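Local coordinates for protein apical membrane antigen 1 (Toxoplasma gondii, PDB 3ZLE) that probably takes part in host-cell invasion by the parasite as a surface antigen of the moving junction, at residues Gly300-Asn305 with Cys317-Val323; Val190-Ser194 with Glu254-Lys258; Asp225-Trp231 with Pro324-Ile330; Asn67-Asp71 with Ala196-Val200. All coordinates share one frame; numbering follows the deposited sequence.

Overall arrangement
The four contacts run through the AMA1 ectodomain construct in the order 4, 2, 1, 3, with neighbouring centres about 14, 16 and 12 Å apart and the outer two about 33 Å apart. Along the chain contact 4 opens first, contacts 2 and 4 interlock, as do 2 and 3, and contact 1 is nested within the loop closed by contact 3. Touching neighbours share bonds: Glu192 of contact 2 pairs with Arg197 of contact 4, and Cys256 of contact 2 is disulfide-linked to Cys317 of contact 1. Contacts 1 and 3 touch where Asn305 ND2 reaches Phe228 O, and strands 315-320 and 326-330 follow each other in the chain. By AMA1 family topology, contact 2 probably bridges the first two domains.

Contact 1: residues Gly300-Asn305 with Cys317-Val323; sequences GANWAN and CAIFDQV
Ala318 and Asn305 exchange two backbone hydrogen bonds, Ala318 N to Asn305 O at 2.8 Å and Asn305 N to Ala318 O at 2.9 Å, both nearly straight at 169°. Farther along, Phe320 N donates to Trp303 O at 3.0 Å. Beyond the paired strands, a water accepts from Gly300 N and donates to Asp321 O. Asn305 ND2 donates to the carbonyl oxygens of Phe228 and Phe239. These bonds belong to the antiparallel hairpin of strands 303-308 and 315-320, whose register is broken by a classic beta bulge: Asn302 and Trp303 both stand opposite Phe320. Phe320 places CG between its backbone N and carbonyl carbon (chi1 63°), which brings its ring back against Trp303, and Trp303 CB sits over that ring's face, 3.2 Å from Phe320 CZ. The indole five-membered ring and the phenyl ring are nearly parallel (16°) but slid apart, so this is a CH-pi contact more than a stack. Gln322 O covers one indole face, 3.5 Å from Trp303 CE3, while Asn302 CB lies on the opposite face and Phe320 O at the edge. Val323 CG2 touches Trp303 CH2 at 3.8 Å, and the indole NE1 donates to Phe22 O. On the other side of the sheet Ala304 CB meets Ile319 CG1 at 3.8 Å, and this surface is covered by helix 253-262.

Contact 2: residues Val190-Ser194 with Glu254-Lys258; sequences VKEKS and EECWK
Lys191 reaches Trp257 through a chain bent twice: the bend at chi2 (-49°) turns Lys191 CD toward Trp257 CZ2, 3.8 Å away, and the bend at chi4 (58°) turns the buried NZ to the carbonyl oxygens of Ala338 and Gly340. The side chain crosses the indole at about a right angle, with Lys191 CB over the face of the six-membered ring, 4.1 Å from its centroid. Trp257 NE1 also donates to Gly340 O, so one carbonyl serves both groups. At the ring edge, near its plane, Glu192 O approaches Trp257 CH2 to 3.5 Å. Lys193 behaves differently: CG is opposite the backbone N (chi1 -175°) and the rest of the chain is extended, passing Glu254 at a slant. Its ammonium makes a long salt bridge, Lys193 NZ to Glu254 OE1 at 3.8 Å, and also bonds Ser342 OG. Glu254 uses its other oxygen for the second arm of this charge network, Lys258 NZ to Glu254 OE2 at 3.6 Å, one helical turn on. Waters extend the joint: one links Lys191 N to Lys258 O, another Lys193 O, Glu254 OE2 and Lys258 NZ. Helix 253-262 thus meets the end of strand 187-191, itself paired with strand 55-59, while the helix packs against strand 303-308 and Trp257 against Tyr336 of strand 333-337.

Contact 3: residues Asp225-Trp231 with Pro324-Ile330; sequences DALFGKW and PDCFAPI
Phe228 and Phe327 run abreast, their planes inclined at 37° and their centroids 5.2 Å apart, which is neither a stack nor an edge-to-face pair; Phe228 CE1 approaches Phe327 CZ to 3.5 Å. Pro324 runs alongside Phe228, its CG 3.6 Å from Phe228 CD1, and Ala226 CB meets Phe327 CD1 at 3.7 Å. Further aromatic neighbours surround the two rings: Trp303 is edge-to-face with Phe228, Trp9 with Phe327, and Phe22 meets both. On the other side of the sheet Cys326 SG sits at the edge of the Trp231 ring, near its plane. The backbones are joined by a reciprocal pair between Leu227 and Ala328, in which Ala328 N meets Leu227 O at 2.9 Å. Gly229 N then donates to Cys326 O at 2.8 Å, and Gly229 O receives Asp325 N at 3.1 Å. Asp325 and Cys326 therefore both face Gly229, a classic beta bulge. The Asp325 carboxylate, turned between its own backbone N and carbonyl carbon (chi1 61°), continues the pairing by side chain: OD1 accepts Trp231 N through its syn lone pair at 2.8 Å, while OD2 and Trp231 O share a water. Strand 226-232 is the middle of a three-stranded antiparallel sheet between 235-238 and 326-330, and the disulfide Cys326-Cys236 ties the two outer strands across it, consistent with domain II of AMA1 proteins.

Contact 4: residues Asn67-Asp71 with Ala196-Val200; sequences NNFLD and ARALV
The Asn68 amide and the Arg197 guanidinium pass one another antiparallel and offset, their planes turned 65° apart. Asn68 belongs to an Asx turn built on a type I beta turn (Asn68 to Asp71), in the long loop between strands 55-59 and 103-104; Arg197 lies just before, and Leu199 opens, strand 199-202 of a five-stranded antiparallel sheet. Within the turn Asn68 OD1 accepts Leu70 N at 3.0 Å, the donor standing above the carbonyl plane. The same oxygen receives a second, weak bond from Arg197 NH1 at 3.4 Å, bent to 133° and entering at the edge of the guanidinium. Arg197 has CG between its backbone N and carbonyl carbon (chi1 55°), and its chain then runs extended to NE, delivering the guanidinium to the turn. Arg197 NE makes a salt bridge to Glu192, just after strand 187-191, which is the stronger polar partner, so the bond to Asn68 is secondary. The Leu70 side chain runs aslant of Arg197, its CD1 4.0 Å from Arg197 NH1, a purely van der Waals approach. Phe69 and Leu199 approach from facing sides: Leu199 CD1 meets the edge of the phenyl ring near its plane, 3.8 Å from Phe69 CE1. Leu70 CD2 lies over one face of that ring, and Val149 of strand 148-151 touches both Phe69 and Leu199, so the turn packs on the sheet through these residues. Leu199 CD1 also sits 3.6 Å above the Arg197 guanidinium plane, over its centre.

Contact 1: residues Gly300-Asn305 with Cys317-Val323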
# COMPACT_ATOMS: atom_id res chain seq x y z
N GLY A 300 -5.83 -1.96 -10.84
CA GLY A 300 -7.08 -2.12 -10.09
C GLY A 300 -7.61 -0.78 -9.57
O GLY A 300 -7.11 0.26 -9.95
N ALA A 301 -8.58 -0.83 -8.67
CA ALA A 301 -9.22 0.39 -8.18
C ALA A 301 -8.41 0.87 -6.98
O ALA A 301 -8.67 0.43 -5.86
CB ALA A 301 -10.66 0.09 -7.76
N ASN A 302 -7.34 1.61 -7.24
CA ASN A 302 -6.31 1.82 -6.22
C ASN A 302 -6.28 3.29 -5.75
O ASN A 302 -5.52 3.63 -4.84
CB ASN A 302 -4.90 1.51 -6.78
CG ASN A 302 -4.80 0.17 -7.45
OD1 ASN A 302 -5.29 -0.84 -6.93
ND2 ASN A 302 -4.01 0.11 -8.51
N TRP A 303 -6.98 4.15 -6.48
CA TRP A 303 -7.04 5.58 -6.18
C TRP A 303 -8.42 5.98 -5.68
O TRP A 303 -9.40 5.39 -6.07
CB TRP A 303 -6.73 6.38 -7.42
CG TRP A 303 -5.42 5.97 -8.13
CD1 TRP A 303 -4.22 6.60 -8.05
CD2 TRP A 303 -5.27 4.93 -9.14
NE1 TRP A 303 -3.29 5.96 -8.87
CE2 TRP A 303 -3.92 4.93 -9.53
CE3 TRP A 303 -6.12 3.94 -9.64
CZ2 TRP A 303 -3.40 4.00 -10.47
CZ3 TRP A 303 -5.61 3.00 -10.54
CH2 TRP A 303 -4.26 3.07 -10.97
N ALA A 304 -8.46 6.97 -4.76
CA ALA A 304 -9.70 7.50 -4.25
C ALA A 304 -9.67 9.02 -4.20
O ALA A 304 -8.70 9.61 -3.75
CB ALA A 304 -10.01 6.94 -2.85
N ASN A 305 -10.73 9.65 -4.70
CA ASN A 305 -10.92 11.08 -4.52
C ASN A 305 -11.89 11.34 -3.38
O ASN A 305 -13.02 10.82 -3.39
CB ASN A 305 -11.45 11.70 -5.80
CG ASN A 305 -10.34 12.01 -6.76
OD1 ASN A 305 -9.17 12.12 -6.37
ND2 ASN A 305 -10.69 12.18 -8.02
N CYS A 317 -16.40 9.45 -1.05
CA CYS A 317 -15.18 8.71 -1.41
C CYS A 317 -15.36 8.04 -2.77
O CYS A 317 -16.05 7.01 -2.88
CB CYS A 317 -14.94 7.63 -0.39
SG CYS A 317 -13.33 6.85 -0.52
N ALA A 318 -14.83 8.66 -3.81
CA ALA A 318 -14.99 8.15 -5.19
C ALA A 318 -13.76 7.35 -5.58
O ALA A 318 -12.71 7.92 -5.92
CB ALA A 318 -15.20 9.29 -6.17
N ILE A 319 -13.90 6.04 -5.54
CA ILE A 319 -12.80 5.15 -5.84
C ILE A 319 -12.77 4.75 -7.31
O ILE A 319 -13.76 4.30 -7.87
CB ILE A 319 -12.92 3.91 -5.00
CG1 ILE A 319 -12.64 4.24 -3.53
CG2 ILE A 319 -12.08 2.79 -5.58
CD1 ILE A 319 -13.16 3.18 -2.58
N PHE A 320 -11.63 4.90 -7.94
CA PHE A 320 -11.59 4.66 -9.37
C PHE A 320 -10.42 3.80 -9.75
O PHE A 320 -9.52 3.58 -8.94
CB PHE A 320 -11.58 5.98 -10.14
CG PHE A 320 -10.35 6.83 -9.87
CD1 PHE A 320 -10.31 7.70 -8.77
CD2 PHE A 320 -9.28 6.83 -10.77
CE1 PHE A 320 -9.23 8.54 -8.57
CE2 PHE A 320 -8.16 7.62 -10.54
CZ PHE A 320 -8.13 8.46 -9.42
N ASP A 321 -10.40 3.35 -10.99
CA ASP A 321 -9.40 2.37 -11.42
C ASP A 321 -8.66 2.76 -12.67
O ASP A 321 -8.06 1.89 -13.30
CB ASP A 321 -10.03 0.99 -11.61
CG ASP A 321 -10.97 0.94 -12.80
OD1 ASP A 321 -11.13 1.95 -13.50
OD2 ASP A 321 -11.61 -0.10 -12.97
N GLN A 322 -8.55 4.06 -12.93
CA GLN A 322 -7.68 4.55 -14.00
C GLN A 322 -6.44 5.26 -13.47
O GLN A 322 -6.50 6.00 -12.50
CB GLN A 322 -8.44 5.51 -14.89
CG GLN A 322 -9.68 4.91 -15.52
CD GLN A 322 -9.60 4.91 -17.03
OE1 GLN A 322 -9.30 5.95 -17.65
NE2 GLN A 322 -9.82 3.75 -17.64
N VAL A 323 -5.33 5.12 -14.18
CA VAL A 323 -4.18 5.88 -13.87
C VAL A 323 -4.48 7.34 -14.18
O VAL A 323 -4.74 7.68 -15.35
CB VAL A 323 -2.95 5.42 -14.65
CG1 VAL A 323 -1.80 6.41 -14.44
CG2 VAL A 323 -2.54 4.02 -14.21
O HOH W 1 -5.54 0.19 -13.02

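Contact 2: residues Val190-Ser194 with Glu254-Lys258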
# COMPACT_ATOMS: atom_id res chain seq x y z
N VAL A 190 -5.34 -4.91 6.65
CA VAL A 190 -6.15 -3.74 6.95
C VAL A 190 -5.24 -2.51 7.08
O VAL A 190 -4.08 -2.65 7.49
CB VAL A 190 -6.97 -3.97 8.23
CG1 VAL A 190 -6.11 -3.75 9.49
CG2 VAL A 190 -8.23 -3.10 8.22
N LYS A 191 -5.68 -1.35 6.58
CA LYS A 191 -5.09 -0.07 7.03
C LYS A 191 -5.47 0.29 8.48
O LYS A 191 -6.65 0.43 8.80
CB LYS A 191 -5.49 1.09 6.13
CG LYS A 191 -4.81 1.15 4.77
CD LYS A 191 -3.31 1.01 4.85
CE LYS A 191 -2.61 1.12 3.49
NZ LYS A 191 -2.81 2.37 2.71
N GLU A 192 -4.44 0.59 9.28
CA GLU A 192 -4.60 1.06 10.63
C GLU A 192 -3.93 2.41 10.84
O GLU A 192 -3.01 2.78 10.15
CB GLU A 192 -4.10 0.02 11.65
CG GLU A 192 -2.61 -0.15 11.69
CD GLU A 192 -2.11 -0.88 12.93
OE1 GLU A 192 -2.79 -1.82 13.42
OE2 GLU A 192 -0.99 -0.56 13.39
N LYS A 193 -4.57 3.23 11.65
CA LYS A 193 -3.99 4.47 12.07
C LYS A 193 -4.12 4.54 13.56
O LYS A 193 -5.22 4.73 14.08
CB LYS A 193 -4.70 5.65 11.43
CG LYS A 193 -4.05 6.99 11.74
CD LYS A 193 -4.80 8.10 11.01
CE LYS A 193 -4.06 9.42 11.09
NZ LYS A 193 -4.81 10.43 10.28
N SER A 194 -3.01 4.29 14.23
CA SER A 194 -2.94 4.19 15.68
C SER A 194 -1.82 5.11 16.16
O SER A 194 -0.82 5.31 15.48
CB SER A 194 -2.60 2.74 16.07
OG SER A 194 -2.05 2.68 17.37
N GLU A 254 -10.40 10.03 6.55
CA GLU A 254 -9.63 8.87 6.97
C GLU A 254 -10.38 7.56 6.66
O GLU A 254 -9.76 6.50 6.39
CB GLU A 254 -9.34 8.96 8.47
CG GLU A 254 -9.05 7.60 9.11
CD GLU A 254 -8.65 7.70 10.59
OE1 GLU A 254 -8.16 8.78 11.05
OE2 GLU A 254 -8.82 6.67 11.30
N GLU A 255 -11.70 7.62 6.75
CA GLU A 255 -12.53 6.49 6.41
C GLU A 255 -12.35 6.22 4.92
O GLU A 255 -12.18 5.08 4.52
CB GLU A 255 -14.01 6.77 6.78
CG GLU A 255 -15.05 5.80 6.20
CD GLU A 255 -16.45 5.97 6.81
OE1 GLU A 255 -16.55 6.34 8.00
OE2 GLU A 255 -17.45 5.74 6.12
N CYS A 256 -12.30 7.27 4.11
CA CYS A 256 -12.03 7.11 2.69
C CYS A 256 -10.66 6.47 2.44
O CYS A 256 -10.51 5.62 1.59
CB CYS A 256 -12.13 8.45 1.95
SG CYS A 256 -11.95 8.36 0.15
N TRP A 257 -9.68 6.87 3.23
CA TRP A 257 -8.33 6.36 3.10
C TRP A 257 -8.28 4.85 3.39
O TRP A 257 -7.63 4.09 2.68
CB TRP A 257 -7.40 7.15 4.03
CG TRP A 257 -6.02 6.53 4.20
CD1 TRP A 257 -5.01 6.53 3.29
CD2 TRP A 257 -5.54 5.80 5.34
NE1 TRP A 257 -3.91 5.85 3.80
CE2 TRP A 257 -4.21 5.40 5.06
CE3 TRP A 257 -6.08 5.50 6.60
CZ2 TRP A 257 -3.41 4.67 5.97
CZ3 TRP A 257 -5.28 4.79 7.53
CH2 TRP A 257 -3.94 4.44 7.23
N LYS A 258 -9.02 4.41 4.39
CA LYS A 258 -9.15 2.99 4.70
C LYS A 258 -9.92 2.20 3.67
O LYS A 258 -9.65 1.02 3.44
CB LYS A 258 -9.81 2.83 6.04
CG LYS A 258 -8.84 2.96 7.17
CD LYS A 258 -9.54 2.90 8.50
CE LYS A 258 -8.50 2.99 9.59
NZ LYS A 258 -9.05 3.14 10.94
O HOH W 2 -4.97 3.34 1.70
O HOH W 3 -8.44 -0.79 5.44
O HOH W 4 -6.68 2.17 12.84
O HOH W 5 -8.28 5.11 13.31

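Contact 3: residues Asp225-Trp231 with Pro324-Ile330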
# COMPACT_ATOMS: atom_id res chain seq x y z
N ASP A 225 -5.89 19.24 -0.86
CA ASP A 225 -6.50 20.24 -1.74
C ASP A 225 -6.31 19.96 -3.18
O ASP A 225 -6.04 20.88 -3.95
CB ASP A 225 -6.02 21.64 -1.39
CG ASP A 225 -6.23 21.98 0.08
OD1 ASP A 225 -7.11 21.33 0.73
OD2 ASP A 225 -5.40 22.73 0.62
N ALA A 226 -6.52 18.71 -3.59
CA ALA A 226 -6.41 18.35 -5.01
C ALA A 226 -7.11 17.06 -5.24
O ALA A 226 -7.32 16.29 -4.29
CB ALA A 226 -4.94 18.22 -5.41
N LEU A 227 -7.61 16.86 -6.47
CA LEU A 227 -8.19 15.61 -6.83
C LEU A 227 -7.44 15.01 -8.01
O LEU A 227 -6.97 15.74 -8.91
CB LEU A 227 -9.65 15.83 -7.23
CG LEU A 227 -10.61 16.25 -6.13
CD1 LEU A 227 -11.98 16.45 -6.76
CD2 LEU A 227 -10.71 15.19 -5.02
N PHE A 228 -7.35 13.67 -8.04
CA PHE A 228 -6.90 12.99 -9.22
C PHE A 228 -7.86 13.29 -10.36
O PHE A 228 -9.08 13.25 -10.17
CB PHE A 228 -6.81 11.47 -8.98
CG PHE A 228 -5.79 11.06 -7.94
CD1 PHE A 228 -4.45 11.26 -8.16
CD2 PHE A 228 -6.18 10.38 -6.81
CE1 PHE A 228 -3.53 10.86 -7.24
CE2 PHE A 228 -5.25 9.97 -5.86
CZ PHE A 228 -3.92 10.18 -6.10
N GLY A 229 -7.31 13.64 -11.53
CA GLY A 229 -8.12 13.74 -12.76
C GLY A 229 -7.51 13.15 -14.02
O GLY A 229 -6.55 12.37 -13.97
N LYS A 230 -8.18 13.41 -15.15
CA LYS A 230 -7.75 13.03 -16.47
C LYS A 230 -7.77 14.27 -17.34
O LYS A 230 -8.80 14.93 -17.44
CB LYS A 230 -8.73 12.01 -17.08
CG LYS A 230 -8.12 11.14 -18.16
CD LYS A 230 -7.00 10.25 -17.58
CE LYS A 230 -6.61 9.11 -18.53
NZ LYS A 230 -7.35 7.85 -18.21
N TRP A 231 -6.66 14.57 -18.00
CA TRP A 231 -6.58 15.73 -18.85
C TRP A 231 -7.38 15.50 -20.14
O TRP A 231 -7.14 14.53 -20.86
CB TRP A 231 -5.12 16.01 -19.22
CG TRP A 231 -4.94 17.32 -19.86
CD1 TRP A 231 -4.85 17.58 -21.21
CD2 TRP A 231 -4.93 18.60 -19.20
NE1 TRP A 231 -4.68 18.92 -21.42
CE2 TRP A 231 -4.76 19.58 -20.21
CE3 TRP A 231 -4.97 19.00 -17.85
CZ2 TRP A 231 -4.61 20.95 -19.91
CZ3 TRP A 231 -4.85 20.35 -17.55
CH2 TRP A 231 -4.68 21.32 -18.59
N PRO A 324 -4.32 8.22 -13.17
CA PRO A 324 -4.66 9.62 -13.37
C PRO A 324 -3.45 10.33 -13.92
O PRO A 324 -2.34 9.86 -13.73
CB PRO A 324 -5.00 10.09 -11.94
CG PRO A 324 -4.20 9.21 -11.06
CD PRO A 324 -3.95 7.91 -11.79
N ASP A 325 -3.65 11.44 -14.63
CA ASP A 325 -2.53 12.15 -15.26
C ASP A 325 -2.59 13.65 -15.00
O ASP A 325 -1.83 14.41 -15.55
CB ASP A 325 -2.48 11.85 -16.78
CG ASP A 325 -3.73 12.29 -17.51
OD1 ASP A 325 -4.54 13.05 -16.92
OD2 ASP A 325 -3.88 11.98 -18.73
N CYS A 326 -3.45 14.08 -14.11
CA CYS A 326 -3.36 15.45 -13.63
C CYS A 326 -4.05 15.56 -12.30
O CYS A 326 -4.67 14.57 -11.80
CB CYS A 326 -4.00 16.43 -14.64
SG CYS A 326 -5.69 15.96 -15.04
N PHE A 327 -3.85 16.72 -11.67
CA PHE A 327 -4.54 17.08 -10.46
C PHE A 327 -5.37 18.30 -10.71
O PHE A 327 -4.89 19.29 -11.29
CB PHE A 327 -3.52 17.42 -9.38
CG PHE A 327 -2.97 16.23 -8.71
CD1 PHE A 327 -3.72 15.56 -7.75
CD2 PHE A 327 -1.75 15.69 -9.12
CE1 PHE A 327 -3.21 14.43 -7.14
CE2 PHE A 327 -1.24 14.56 -8.50
CZ PHE A 327 -1.95 13.94 -7.52
N ALA A 328 -6.60 18.27 -10.22
CA ALA A 328 -7.42 19.48 -10.17
C ALA A 328 -7.30 20.14 -8.78
O ALA A 328 -7.77 19.58 -7.80
CB ALA A 328 -8.90 19.09 -10.42
N PRO A 329 -6.66 21.31 -8.69
CA PRO A 329 -6.56 21.84 -7.29
C PRO A 329 -7.92 22.35 -6.80
O PRO A 329 -8.56 23.17 -7.48
CB PRO A 329 -5.55 23.02 -7.41
CG PRO A 329 -5.65 23.44 -8.85
CD PRO A 329 -6.01 22.21 -9.68
N ILE A 330 -8.40 21.77 -5.71
CA ILE A 330 -9.71 22.04 -5.16
C ILE A 330 -9.52 22.11 -3.65
O ILE A 330 -9.14 21.15 -3.06
CB ILE A 330 -10.67 20.85 -5.36
CG1 ILE A 330 -10.67 20.37 -6.82
CG2 ILE A 330 -12.07 21.20 -4.84
CD1 ILE A 330 -11.93 20.70 -7.57
O HOH W 6 -5.50 12.37 -20.75

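Contact 4: residues Asn67-Asp71 with Ala196-Val200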
# COMPACT_ATOMS: atom_id res chain seq x y z
N ASN A 67 -2.67 -12.14 19.58
CA ASN A 67 -3.33 -11.61 18.38
C ASN A 67 -2.57 -10.44 17.74
O ASN A 67 -3.17 -9.54 17.14
CB ASN A 67 -4.76 -11.18 18.70
CG ASN A 67 -5.71 -11.49 17.59
OD1 ASN A 67 -5.50 -12.42 16.80
ND2 ASN A 67 -6.76 -10.70 17.48
N ASN A 68 -1.25 -10.44 17.89
CA ASN A 68 -0.41 -9.40 17.31
C ASN A 68 0.45 -10.01 16.20
O ASN A 68 1.18 -10.95 16.43
CB ASN A 68 0.45 -8.80 18.40
CG ASN A 68 1.27 -7.61 17.92
OD1 ASN A 68 1.38 -7.36 16.72
ND2 ASN A 68 1.96 -6.95 18.85
N PHE A 69 0.27 -9.57 14.98
CA PHE A 69 0.94 -10.23 13.89
C PHE A 69 2.47 -9.97 13.88
O PHE A 69 3.19 -10.58 13.11
CB PHE A 69 0.29 -9.86 12.56
CG PHE A 69 0.88 -8.65 11.91
CD1 PHE A 69 0.56 -7.36 12.36
CD2 PHE A 69 1.64 -8.78 10.74
CE1 PHE A 69 1.08 -6.24 11.74
CE2 PHE A 69 2.15 -7.65 10.09
CZ PHE A 69 1.84 -6.37 10.56
N LEU A 70 2.93 -9.01 14.69
CA LEU A 70 4.38 -8.79 14.82
C LEU A 70 5.00 -9.67 15.86
O LEU A 70 6.18 -9.55 16.15
CB LEU A 70 4.69 -7.35 15.14
CG LEU A 70 4.18 -6.34 14.15
CD1 LEU A 70 4.73 -4.99 14.59
CD2 LEU A 70 4.68 -6.72 12.75
N ASP A 71 4.23 -10.58 16.41
CA ASP A 71 4.78 -11.60 17.29
C ASP A 71 5.56 -12.63 16.51
O ASP A 71 5.34 -12.82 15.29
CB ASP A 71 3.67 -12.29 18.08
CG ASP A 71 3.19 -11.46 19.27
OD1 ASP A 71 3.72 -10.34 19.50
OD2 ASP A 71 2.28 -11.96 19.98
N ALA A 196 -0.06 4.37 18.76
CA ALA A 196 0.95 3.48 19.42
C ALA A 196 2.03 2.94 18.47
O ALA A 196 3.15 2.57 18.92
CB ALA A 196 0.25 2.33 20.15
N ARG A 197 1.67 2.73 17.20
CA ARG A 197 2.62 2.26 16.19
C ARG A 197 2.31 2.84 14.78
O ARG A 197 1.21 3.32 14.55
CB ARG A 197 2.69 0.73 16.16
CG ARG A 197 1.35 0.03 15.97
CD ARG A 197 1.49 -1.47 15.90
NE ARG A 197 0.33 -2.01 15.23
CZ ARG A 197 0.08 -3.29 15.07
NH1 ARG A 197 0.94 -4.20 15.48
NH2 ARG A 197 -1.03 -3.65 14.47
N ALA A 198 3.31 2.93 13.91
CA ALA A 198 3.07 3.48 12.57
C ALA A 198 3.78 2.60 11.55
O ALA A 198 4.95 2.73 11.32
CB ALA A 198 3.54 4.95 12.47
N LEU A 199 3.02 1.69 10.94
CA LEU A 199 3.58 0.56 10.26
C LEU A 199 3.77 0.86 8.80
O LEU A 199 3.00 1.62 8.19
CB LEU A 199 2.66 -0.65 10.43
CG LEU A 199 2.59 -1.15 11.87
CD1 LEU A 199 1.88 -2.50 11.95
CD2 LEU A 199 3.96 -1.21 12.47
N VAL A 200 4.73 0.19 8.20
CA VAL A 200 4.91 0.22 6.76
C VAL A 200 5.21 -1.18 6.36
O VAL A 200 6.11 -1.78 6.93
CB VAL A 200 6.11 1.08 6.35
CG1 VAL A 200 6.17 1.18 4.82
CG2 VAL A 200 5.98 2.48 6.95